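Local coordinates for SusD-like protein BACOVA_02651 (Bacteroides ovatus, PDB 5E75) that binds polysaccharide at the cell surface and probably mediates xyloglucan binding before the glycan is transported into the periplasm for degradation, at residues 188-192 against 366-370; 275-279 against 346-350; 329-333 against 414-418; 408-412 against 424-428. All blocks are in the same frame, centred on the assembly; numbering follows the deposited sequence.

Interaction 1: 188-192 against 366-370; sequences AKVYL and TYAEA. With EDO (1,2-ethanediol), chain C.
In the largely helical fold of the SusD family, helices far apart in sequence pack side by side, and the meeting of 188-192 with 366-370 illustrates the principle. Each segment is one turn of a longer helix, 180-195 and 360-372, held by the i to i+4 bonds L192 N to A188 O (3.0 Å) and A370 N to T366 O (2.9 Å). The two local axes run roughly parallel, crossing at +32° with a closest approach of 10.1 Å. K189 lies nearest T366 and L192 nearest A370, each CA pair 6.4 Å apart.

Van der Waals packing dominates. L192, with chi1 t and chi2 p, reaches across the gap: its CD2 lies 3.9 Å from T366 CG2 and packs on the carboxylate of E369, 3.7 Å from E369 CD, and its CD1 lies 4.3 Å from A370 CB. A188 CB adds a contact of 4.2 Å to T366 CG2.

Polar groups make no hydrogen bond across the interface and turn elsewhere. T366 OG1 bonds to D362 O within its own helix, and E369 OE2 forms a salt bridge with R203. K189 extends with rotamer m, t, p, t to a salt bridge with D362, while its NZ also makes a weak hydrogen bond, 3.3 Å long, to O1 of a 1,2-ethanediol, probably from the crystallisation liquor; nearer its base, K189 CG rests 3.6 Å from T366 OG1.

Interaction 2: 275-279 against 346-350; sequences GVNCW and VKQMN
Neither segment is regular helix or strand. V276 and N277 are extended (-68/136 and -59/139), then C278 at -159/169 and W279 at -159/25, while 346-350 ends in a type II turn from K347 to N350, with Q348 at -51/130 and M349 at 51/41. The touching parts run 35° apart, and N277 lies opposite Q348, CA to CA 5.5 Å.

V276 (chi1 t) packs chiefly against backbone: its CG1 is 3.3 Å from Q348 N, while CG2 is 4.2 Å from V346 CG1. One hydrogen bond joins the segments, N277 ND2 (chi1 m) to Q348 OE1 (t, t), 3.0 Å. The W279 ring (chi1 p, chi2 79°), whose NE1 bonds to D265, meets M349 (m, t) with its edge; W279 CH2 is 3.8 Å from M349 CE, and M349 SD lies 5.2 Å from the six-membered ring centroid.

S264 of helix 263-266 bonds through OG to both N277 O and M349 N. Such a surface loop-loop contact combines a type II turn with an edge-on Met-aromatic pair.

Interaction 3: 329-333 against 414-418; sequences PIKKG and EFGME
F415 to E418 form a type II beta turn in the end region of helix 404-415, closed by E418 N to F415 O, 3.1 Å. Against it lies irregular 329-333, with K332 nearest M417 (CA to CA 6.3 Å).

E414 O lies 3.8 Å from K332 NZ and hydrogen-bonds with Y230 OH; the E414 carboxylate forms salt bridges with R299, R359 and R393. G416 (-55/135) accepts a 2.8 Å hydrogen bond at its O from K332 NZ. M417 (m, m, m) is left-handed (61/26); its CE meets I330 CD1 at 3.6 Å, and a water donates to M417 O (2.9 Å) and K332 O (2.7 Å). E418 adds the acidic partner: its OE2 forms a 2.8 Å salt bridge with K332 NZ and a second with R359. K332 (t, t, m, t) thus buries its ammonium among carboxylate, turn carbonyl and Y230 OH.

Around this buried contact, R359 belongs to strand 355-359, F415 packs on helix 360-372, and T303 of helix 297-303 touches K332 and M417.

Interaction 4: 408-412 against 424-428; sequences IRERR and DMVTW
W428, R411 and I408 carry most of this contact, in which consecutive helices 404-415 and 421-431 pack as an antiparallel helical hairpin, consistent with the family's place in the TPR clan. Over these turns the axes run at 162°, 12.1 Å apart at closest; I408 stands nearest M425 (CA to CA 8.5 Å) and R411 nearest D424 (8.7 Å). Such a wide spacing is bridged by large side chains.

W428 (chi1 m, chi2 -41°) has the most surface buried by the contact. Its indole lies against the other helix, with I408 CG1 over one face, 3.7 Å from the centroid of the six-membered ring and 5° off the normal: a CH-pi contact. At the ring edge R411 CD approaches W428 CZ2 to 3.7 Å, while the indole NE1 donates to E369 of helix 360-372.

R411 (m, t, p, chi4 87°) continues past that edge to D424, whose OD2 accepts from both R411 NE (2.9 Å) and R411 NH2 (2.8 Å) in a salt bridge; R411 NH2 has a second acidic partner in D362. I408, with chi1 m, also presses its CA to 3.8 Å from W428 CH2. R412 CD meets M425 CE at 3.7 Å, and its guanidinium is paired with D287.

R411 and R412, both buried, thus have acidic partners, so their charge is compensated locally, and the aliphatic part of R411 serves as packing surface for the indole.

Following the chain from the N terminus, helix 180-195 supplies the first partner of interaction 1, which closes only at helix 360-372, a span of 173 intervening residues. Within that span interaction 2 opens and closes, joining two surface loops on the opposite side of the chain's centre. Interaction 3 begins at 329-333, before 346-350, and ends at 414-418, so it crosses both earlier contacts. Interaction 4 pairs the neighbouring helices 404-415 and 421-431; it follows interaction 1 in series and crosses interaction 3, with which it shares helix 404-415. Interactions 1 and 4 touch directly, E369 OE2 lying 2.8 Å from W428 NE1, a probable hydrogen bond.

Interaction 1: 188-192 against 366-370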
loop_
_atom_site.group_PDB
_atom_site.type_symbol
_atom_site.label_atom_id
_atom_site.label_comp_id
_atom_site.label_asym_id
_atom_site.label_seq_id
_atom_site.Cartn_x
_atom_site.Cartn_y
_atom_site.Cartn_z
ATOM N N ALA A 188 -3.388 10.627 11.062
ATOM C CA ALA A 188 -4.597 11.143 10.433
ATOM C C ALA A 188 -5.379 10.005 9.772
ATOM O O ALA A 188 -6.618 9.931 9.896
ATOM C CB ALA A 188 -4.257 12.213 9.428
ATOM N N LYS A 189 -4.665 9.123 9.070
ATOM C CA LYS A 189 -5.292 7.981 8.406
ATOM C C LYS A 189 -5.943 7.040 9.414
ATOM O O LYS A 189 -7.016 6.496 9.171
ATOM C CB LYS A 189 -4.287 7.208 7.539
ATOM C CG LYS A 189 -3.779 7.970 6.339
ATOM C CD LYS A 189 -2.851 7.119 5.501
ATOM C CE LYS A 189 -3.534 5.895 4.945
ATOM N NZ LYS A 189 -2.649 5.226 3.931
ATOM N N VAL A 190 -5.278 6.839 10.547
ATOM C CA VAL A 190 -5.789 5.958 11.597
ATOM C C VAL A 190 -7.072 6.527 12.225
ATOM O O VAL A 190 -8.056 5.804 12.382
ATOM C CB VAL A 190 -4.689 5.676 12.654
ATOM C CG1 VAL A 190 -5.259 4.911 13.830
ATOM C CG2 VAL A 190 -3.552 4.890 12.029
ATOM N N TYR A 191 -7.063 7.810 12.576
ATOM C CA TYR A 191 -8.271 8.423 13.122
ATOM C C TYR A 191 -9.422 8.389 12.113
ATOM O O TYR A 191 -10.568 8.099 12.477
ATOM C CB TYR A 191 -8.000 9.852 13.583
ATOM C CG TYR A 191 -7.400 9.959 14.965
ATOM C CD1 TYR A 191 -8.060 9.443 16.078
ATOM C CD2 TYR A 191 -6.183 10.563 15.157
ATOM C CE1 TYR A 191 -7.527 9.539 17.342
ATOM C CE2 TYR A 191 -5.639 10.681 16.436
ATOM C CZ TYR A 191 -6.321 10.147 17.511
ATOM O OH TYR A 191 -5.797 10.251 18.796
ATOM N N LEU A 192 -9.135 8.670 10.844
ATOM C CA LEU A 192 -10.186 8.582 9.835
ATOM C C LEU A 192 -10.729 7.159 9.740
ATOM O O LEU A 192 -11.958 6.951 9.668
ATOM C CB LEU A 192 -9.705 9.072 8.464
ATOM C CG LEU A 192 -10.730 9.005 7.323
ATOM C CD1 LEU A 192 -11.965 9.873 7.616
ATOM C CD2 LEU A 192 -10.072 9.400 6.021
ATOM N N THR A 366 -6.731 12.051 2.345
ATOM C CA THR A 366 -7.240 11.780 3.698
ATOM C C THR A 366 -7.848 13.030 4.323
ATOM O O THR A 366 -8.923 12.979 4.923
ATOM C CB THR A 366 -6.112 11.212 4.600
ATOM O OG1 THR A 366 -5.729 9.930 4.092
ATOM C CG2 THR A 366 -6.533 11.028 6.060
ATOM N N TYR A 367 -7.181 14.160 4.160
ATOM C CA TYR A 367 -7.717 15.416 4.660
ATOM C C TYR A 367 -9.074 15.713 4.000
ATOM O O TYR A 367 -10.046 16.058 4.682
ATOM C CB TYR A 367 -6.714 16.541 4.383
ATOM C CG TYR A 367 -7.072 17.907 4.942
ATOM C CD1 TYR A 367 -7.913 18.050 6.036
ATOM C CD2 TYR A 367 -6.541 19.048 4.371
ATOM C CE1 TYR A 367 -8.232 19.307 6.540
ATOM C CE2 TYR A 367 -6.857 20.307 4.865
ATOM C CZ TYR A 367 -7.700 20.424 5.949
ATOM O OH TYR A 367 -8.013 21.681 6.430
ATOM N N ALA A 368 -9.157 15.549 2.681
ATOM C CA ALA A 368 -10.408 15.785 1.979
ATOM C C ALA A 368 -11.531 14.912 2.522
ATOM O O ALA A 368 -12.655 15.376 2.748
ATOM C CB ALA A 368 -10.239 15.553 0.472
ATOM N N GLU A 369 -11.247 13.632 2.734
ATOM C CA GLU A 369 -12.264 12.699 3.199
ATOM C C GLU A 369 -12.697 13.048 4.622
ATOM O O GLU A 369 -13.877 12.931 4.983
ATOM C CB GLU A 369 -11.757 11.244 3.101
ATOM C CG GLU A 369 -12.793 10.188 3.409
ATOM C CD GLU A 369 -12.315 8.755 3.163
ATOM O OE1 GLU A 369 -11.257 8.566 2.537
ATOM O OE2 GLU A 369 -13.038 7.823 3.571
ATOM N N ALA A 370 -11.747 13.482 5.447
ATOM C CA ALA A 370 -12.079 13.878 6.815
ATOM C C ALA A 370 -12.897 15.175 6.847
ATOM O O ALA A 370 -13.719 15.353 7.751
ATOM C CB ALA A 370 -10.825 14.006 7.664
HETATM C C1 EDO C . -0.469 3.023 6.835
HETATM O O1 EDO C . -1.408 2.799 5.788
HETATM C C2 EDO C . 0.448 1.819 7.005
HETATM O O2 EDO C . -0.138 0.839 7.865
#

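Interaction 2: 275-279 against 346-350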
loop_
_atom_site.group_PDB
_atom_site.type_symbol
_atom_site.label_atom_id
_atom_site.label_comp_id
_atom_site.label_asym_id
_atom_site.label_seq_id
_atom_site.Cartn_x
_atom_site.Cartn_y
_atom_site.Cartn_z
ATOM N N GLY A 275 16.497 -7.354 -20.515
ATOM C CA GLY A 275 16.917 -8.739 -20.638
ATOM C C GLY A 275 16.927 -9.529 -19.342
ATOM O O GLY A 275 17.157 -10.732 -19.345
ATOM N N VAL A 276 16.683 -8.861 -18.217
ATOM C CA VAL A 276 16.643 -9.527 -16.920
ATOM C C VAL A 276 15.418 -10.458 -16.826
ATOM O O VAL A 276 14.310 -10.074 -17.206
ATOM C CB VAL A 276 16.620 -8.470 -15.795
ATOM C CG1 VAL A 276 16.205 -9.082 -14.459
ATOM C CG2 VAL A 276 17.985 -7.789 -15.693
ATOM N N ASN A 277 15.608 -11.666 -16.303
ATOM C CA ASN A 277 14.555 -12.670 -16.241
ATOM C C ASN A 277 13.345 -12.180 -15.455
ATOM O O ASN A 277 13.494 -11.546 -14.408
ATOM C CB ASN A 277 15.077 -13.964 -15.619
ATOM C CG ASN A 277 16.131 -14.635 -16.474
ATOM O OD1 ASN A 277 16.075 -14.601 -17.705
ATOM N ND2 ASN A 277 17.110 -15.246 -15.822
ATOM N N CYS A 278 12.155 -12.488 -15.965
ATOM C CA CYS A 278 10.900 -12.093 -15.315
ATOM C C CYS A 278 9.800 -13.012 -15.814
ATOM O O CYS A 278 10.009 -13.747 -16.782
ATOM C CB CYS A 278 10.590 -10.629 -15.604
ATOM S SG CYS A 278 10.431 -10.252 -17.330
ATOM N N TRP A 279 8.626 -12.982 -15.182
ATOM C CA TRP A 279 7.595 -13.970 -15.476
ATOM C C TRP A 279 6.176 -13.538 -15.070
ATOM O O TRP A 279 5.308 -14.376 -14.846
ATOM C CB TRP A 279 7.949 -15.286 -14.779
ATOM C CG TRP A 279 8.344 -15.114 -13.332
ATOM C CD1 TRP A 279 7.510 -14.943 -12.264
ATOM C CD2 TRP A 279 9.680 -15.114 -12.805
ATOM N NE1 TRP A 279 8.248 -14.831 -11.101
ATOM C CE2 TRP A 279 9.579 -14.927 -11.408
ATOM C CE3 TRP A 279 10.946 -15.242 -13.382
ATOM C CZ2 TRP A 279 10.710 -14.881 -10.574
ATOM C CZ3 TRP A 279 12.062 -15.184 -12.558
ATOM C CH2 TRP A 279 11.934 -15.009 -11.170
ATOM N N VAL A 346 19.355 -3.330 -11.596
ATOM C CA VAL A 346 18.202 -4.167 -11.918
ATOM C C VAL A 346 18.753 -5.560 -12.201
ATOM O O VAL A 346 19.563 -5.730 -13.112
ATOM C CB VAL A 346 17.425 -3.658 -13.144
ATOM C CG1 VAL A 346 16.304 -4.643 -13.510
ATOM C CG2 VAL A 346 16.859 -2.261 -12.900
ATOM N N LYS A 347 18.339 -6.549 -11.415
ATOM C CA LYS A 347 18.719 -7.943 -11.623
ATOM C C LYS A 347 17.512 -8.808 -11.330
ATOM O O LYS A 347 16.483 -8.305 -10.875
ATOM C CB LYS A 347 19.886 -8.345 -10.708
ATOM C CG LYS A 347 21.234 -7.801 -11.140
ATOM C CD LYS A 347 22.373 -8.307 -10.258
ATOM C CE LYS A 347 23.746 -8.042 -10.897
ATOM N NZ LYS A 347 24.212 -9.067 -11.921
ATOM N N GLN A 348 17.598 -10.099 -11.636
ATOM C CA GLN A 348 16.511 -11.022 -11.347
ATOM C C GLN A 348 16.098 -10.873 -9.886
ATOM O O GLN A 348 16.948 -10.881 -8.992
ATOM C CB GLN A 348 16.936 -12.464 -11.632
ATOM C CG GLN A 348 15.864 -13.494 -11.347
ATOM C CD GLN A 348 16.299 -14.901 -11.709
ATOM O OE1 GLN A 348 16.358 -15.251 -12.876
ATOM N NE2 GLN A 348 16.613 -15.708 -10.704
ATOM N N MET A 349 14.797 -10.718 -9.652
ATOM C CA MET A 349 14.261 -10.570 -8.307
ATOM C C MET A 349 15.005 -9.491 -7.522
ATOM O O MET A 349 15.278 -9.659 -6.336
ATOM C CB MET A 349 14.283 -11.918 -7.570
ATOM C CG MET A 349 13.393 -12.944 -8.250
ATOM S SD MET A 349 13.369 -14.565 -7.439
ATOM C CE MET A 349 14.504 -15.495 -8.448
ATOM N N ASN A 350 15.318 -8.372 -8.176
ATOM C CA ASN A 350 16.057 -7.297 -7.514
ATOM C C ASN A 350 15.756 -5.954 -8.161
ATOM O O ASN A 350 16.332 -5.593 -9.199
ATOM C CB ASN A 350 17.559 -7.580 -7.540
ATOM C CG ASN A 350 18.312 -6.783 -6.505
ATOM O OD1 ASN A 350 17.836 -5.754 -6.038
ATOM N ND2 ASN A 350 19.489 -7.261 -6.124
#

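Interaction 3: 329-333 against 414-418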
loop_
_atom_site.group_PDB
_atom_site.type_symbol
_atom_site.label_atom_id
_atom_site.label_comp_id
_atom_site.label_asym_id
_atom_site.label_seq_id
_atom_site.Cartn_x
_atom_site.Cartn_y
_atom_site.Cartn_z
ATOM N N PRO A 329 -0.240 -5.188 -18.781
ATOM C CA PRO A 329 0.732 -5.565 -17.756
ATOM C C PRO A 329 1.161 -4.379 -16.886
ATOM O O PRO A 329 0.995 -3.201 -17.234
ATOM C CB PRO A 329 1.894 -6.135 -18.576
ATOM C CG PRO A 329 1.775 -5.511 -19.952
ATOM C CD PRO A 329 0.300 -5.318 -20.154
ATOM N N ILE A 330 1.729 -4.718 -15.741
ATOM C CA ILE A 330 2.106 -3.733 -14.746
ATOM C C ILE A 330 3.262 -2.850 -15.255
ATOM O O ILE A 330 4.275 -3.354 -15.747
ATOM C CB ILE A 330 2.498 -4.432 -13.425
ATOM C CG1 ILE A 330 1.321 -5.228 -12.838
ATOM C CG2 ILE A 330 3.029 -3.424 -12.412
ATOM C CD1 ILE A 330 1.725 -6.198 -11.753
ATOM N N LYS A 331 3.125 -1.535 -15.086
ATOM C CA LYS A 331 4.228 -0.590 -15.263
ATOM C C LYS A 331 4.800 -0.106 -13.930
ATOM O O LYS A 331 6.013 -0.002 -13.773
ATOM C CB LYS A 331 3.806 0.618 -16.112
ATOM C CG LYS A 331 4.836 1.787 -16.118
ATOM C CD LYS A 331 6.168 1.416 -16.750
ATOM C CE LYS A 331 7.275 2.388 -16.349
ATOM N NZ LYS A 331 7.639 2.218 -14.921
ATOM N N LYS A 332 3.949 0.206 -12.959
ATOM C CA LYS A 332 4.433 0.674 -11.668
ATOM C C LYS A 332 5.139 -0.425 -10.900
ATOM O O LYS A 332 4.543 -1.453 -10.607
ATOM C CB LYS A 332 3.287 1.228 -10.841
ATOM C CG LYS A 332 3.760 1.947 -9.591
ATOM C CD LYS A 332 2.611 2.563 -8.781
ATOM C CE LYS A 332 1.893 3.686 -9.506
ATOM N NZ LYS A 332 0.738 4.206 -8.685
ATOM N N GLY A 333 6.411 -0.200 -10.566
ATOM C CA GLY A 333 7.255 -1.237 -9.994
ATOM C C GLY A 333 8.149 -1.922 -11.019
ATOM O O GLY A 333 8.929 -2.807 -10.658
ATOM N N GLU A 414 -4.966 7.092 -7.868
ATOM C CA GLU A 414 -3.730 7.658 -7.347
ATOM C C GLU A 414 -2.790 6.557 -6.870
ATOM O O GLU A 414 -1.570 6.672 -7.051
ATOM C CB GLU A 414 -4.034 8.647 -6.224
ATOM C CG GLU A 414 -2.808 9.365 -5.667
ATOM C CD GLU A 414 -2.090 10.251 -6.652
ATOM O OE1 GLU A 414 -2.699 10.684 -7.664
ATOM O OE2 GLU A 414 -0.899 10.550 -6.400
ATOM N N PHE A 415 -3.344 5.484 -6.305
ATOM C CA PHE A 415 -2.521 4.488 -5.590
ATOM C C PHE A 415 -2.516 3.095 -6.215
ATOM O O PHE A 415 -2.084 2.132 -5.588
ATOM C CB PHE A 415 -2.882 4.425 -4.095
ATOM C CG PHE A 415 -2.690 5.725 -3.411
ATOM C CD1 PHE A 415 -1.414 6.223 -3.234
ATOM C CD2 PHE A 415 -3.760 6.474 -2.992
ATOM C CE1 PHE A 415 -1.230 7.466 -2.662
ATOM C CE2 PHE A 415 -3.582 7.694 -2.399
ATOM C CZ PHE A 415 -2.321 8.186 -2.241
ATOM N N GLY A 416 -2.967 2.978 -7.459
ATOM C CA GLY A 416 -2.949 1.691 -8.133
ATOM C C GLY A 416 -1.566 1.066 -8.148
ATOM O O GLY A 416 -0.570 1.746 -8.407
ATOM N N MET A 417 -1.506 -0.233 -7.848
ATOM C CA MET A 417 -0.243 -0.990 -7.839
ATOM C C MET A 417 0.763 -0.458 -6.819
ATOM O O MET A 417 1.958 -0.678 -6.946
ATOM C CB MET A 417 0.366 -1.093 -9.249
ATOM C CG MET A 417 -0.511 -1.841 -10.257
ATOM S SD MET A 417 -1.146 -3.424 -9.671
ATOM C CE MET A 417 0.366 -4.209 -9.069
ATOM N N GLU A 418 0.272 0.181 -5.762
ATOM C CA GLU A 418 1.108 0.543 -4.605
ATOM C C GLU A 418 0.755 -0.281 -3.372
ATOM O O GLU A 418 1.240 -0.001 -2.279
ATOM C CB GLU A 418 1.028 2.039 -4.281
ATOM C CG GLU A 418 1.694 2.868 -5.358
ATOM C CD GLU A 418 1.618 4.361 -5.128
ATOM O OE1 GLU A 418 1.991 4.854 -4.029
ATOM O OE2 GLU A 418 1.233 5.027 -6.099
HETATM O O HOH W 1 3.597 -2.543 -8.362
#

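Interaction 4: 408-412 against 424-428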
loop_
_atom_site.group_PDB
_atom_site.type_symbol
_atom_site.label_atom_id
_atom_site.label_comp_id
_atom_site.label_asym_id
_atom_site.label_seq_id
_atom_site.Cartn_x
_atom_site.Cartn_y
_atom_site.Cartn_z
ATOM N N ILE A 408 -13.295 7.555 -3.403
ATOM C CA ILE A 408 -12.959 6.159 -3.658
ATOM C C ILE A 408 -12.260 6.039 -5.014
ATOM O O ILE A 408 -11.225 5.384 -5.138
ATOM C CB ILE A 408 -14.198 5.232 -3.588
ATOM C CG1 ILE A 408 -14.717 5.177 -2.148
ATOM C CG2 ILE A 408 -13.864 3.831 -4.114
ATOM C CD1 ILE A 408 -16.119 4.547 -2.016
ATOM N N ARG A 409 -12.815 6.672 -6.048
ATOM C CA ARG A 409 -12.246 6.566 -7.377
ATOM C C ARG A 409 -10.881 7.215 -7.416
ATOM O O ARG A 409 -9.954 6.668 -7.994
ATOM C CB ARG A 409 -13.173 7.221 -8.411
ATOM C CG ARG A 409 -12.761 7.002 -9.860
ATOM C CD ARG A 409 -13.773 7.609 -10.811
ATOM N NE ARG A 409 -13.495 7.189 -12.171
ATOM C CZ ARG A 409 -14.282 7.392 -13.220
ATOM N NH1 ARG A 409 -15.425 8.036 -13.086
ATOM N NH2 ARG A 409 -13.917 6.930 -14.401
ATOM N N GLU A 410 -10.762 8.380 -6.795
ATOM C CA GLU A 410 -9.528 9.140 -6.823
ATOM C C GLU A 410 -8.408 8.375 -6.132
ATOM O O GLU A 410 -7.277 8.336 -6.626
ATOM C CB GLU A 410 -9.695 10.532 -6.193
ATOM C CG GLU A 410 -8.618 11.526 -6.647
ATOM C CD GLU A 410 -8.677 11.821 -8.134
ATOM O OE1 GLU A 410 -9.781 11.705 -8.730
ATOM O OE2 GLU A 410 -7.626 12.176 -8.703
ATOM N N ARG A 411 -8.710 7.748 -4.993
ATOM C CA ARG A 411 -7.695 6.966 -4.308
ATOM C C ARG A 411 -7.275 5.757 -5.139
ATOM O O ARG A 411 -6.082 5.451 -5.225
ATOM C CB ARG A 411 -8.171 6.543 -2.918
ATOM C CG ARG A 411 -8.247 7.696 -1.936
ATOM C CD ARG A 411 -8.594 7.220 -0.533
ATOM N NE ARG A 411 -7.483 6.491 0.052
ATOM C CZ ARG A 411 -6.475 7.039 0.723
ATOM N NH1 ARG A 411 -6.446 8.324 1.020
ATOM N NH2 ARG A 411 -5.487 6.272 1.173
ATOM N N ARG A 412 -8.218 5.053 -5.749
ATOM C CA ARG A 412 -7.851 3.896 -6.559
ATOM C C ARG A 412 -6.859 4.272 -7.648
ATOM O O ARG A 412 -5.857 3.565 -7.842
ATOM C CB ARG A 412 -9.089 3.216 -7.160
ATOM C CG ARG A 412 -9.936 2.474 -6.142
ATOM C CD ARG A 412 -11.061 1.662 -6.764
ATOM N NE ARG A 412 -10.523 0.551 -7.548
ATOM C CZ ARG A 412 -11.220 -0.193 -8.408
ATOM N NH1 ARG A 412 -12.516 0.025 -8.631
ATOM N NH2 ARG A 412 -10.600 -1.155 -9.081
ATOM N N ASP A 424 -7.590 0.329 2.282
ATOM C CA ASP A 424 -8.582 1.393 2.266
ATOM C C ASP A 424 -9.992 0.823 2.068
ATOM O O ASP A 424 -10.942 1.306 2.680
ATOM C CB ASP A 424 -8.295 2.402 1.163
ATOM C CG ASP A 424 -7.037 3.171 1.386
ATOM O OD1 ASP A 424 -6.560 3.206 2.523
ATOM O OD2 ASP A 424 -6.565 3.773 0.395
ATOM N N MET A 425 -10.134 -0.194 1.226
ATOM C CA MET A 425 -11.435 -0.817 1.004
ATOM C C MET A 425 -11.952 -1.518 2.265
ATOM O O MET A 425 -13.156 -1.489 2.519
ATOM C CB MET A 425 -11.401 -1.780 -0.180
ATOM C CG MET A 425 -11.312 -1.069 -1.496
ATOM S SD MET A 425 -11.111 -2.204 -2.860
ATOM C CE MET A 425 -11.121 -1.051 -4.241
ATOM N N VAL A 426 -11.073 -2.134 3.057
ATOM C CA VAL A 426 -11.509 -2.739 4.315
ATOM C C VAL A 426 -12.005 -1.665 5.284
ATOM O O VAL A 426 -13.043 -1.842 5.940
ATOM C CB VAL A 426 -10.396 -3.602 4.958
ATOM C CG1 VAL A 426 -10.839 -4.134 6.302
ATOM C CG2 VAL A 426 -10.026 -4.748 4.015
ATOM N N THR A 427 -11.270 -0.555 5.381
ATOM C CA THR A 427 -11.716 0.566 6.202
ATOM C C THR A 427 -13.120 1.029 5.793
ATOM O O THR A 427 -13.990 1.229 6.636
ATOM C CB THR A 427 -10.727 1.732 6.143
ATOM O OG1 THR A 427 -9.511 1.329 6.770
ATOM C CG2 THR A 427 -11.255 2.956 6.864
ATOM N N TRP A 428 -13.339 1.206 4.496
ATOM C CA TRP A 428 -14.654 1.612 4.020
ATOM C C TRP A 428 -15.721 0.551 4.322
ATOM O O TRP A 428 -16.855 0.903 4.661
ATOM C CB TRP A 428 -14.613 1.955 2.517
ATOM C CG TRP A 428 -13.881 3.216 2.196
ATOM C CD1 TRP A 428 -13.912 4.409 2.891
ATOM C CD2 TRP A 428 -13.013 3.437 1.081
ATOM N NE1 TRP A 428 -13.106 5.339 2.274
ATOM C CE2 TRP A 428 -12.542 4.764 1.167
ATOM C CE3 TRP A 428 -12.576 2.630 0.023
ATOM C CZ2 TRP A 428 -11.660 5.294 0.232
ATOM C CZ3 TRP A 428 -11.694 3.146 -0.890
ATOM C CH2 TRP A 428 -11.240 4.468 -0.780
#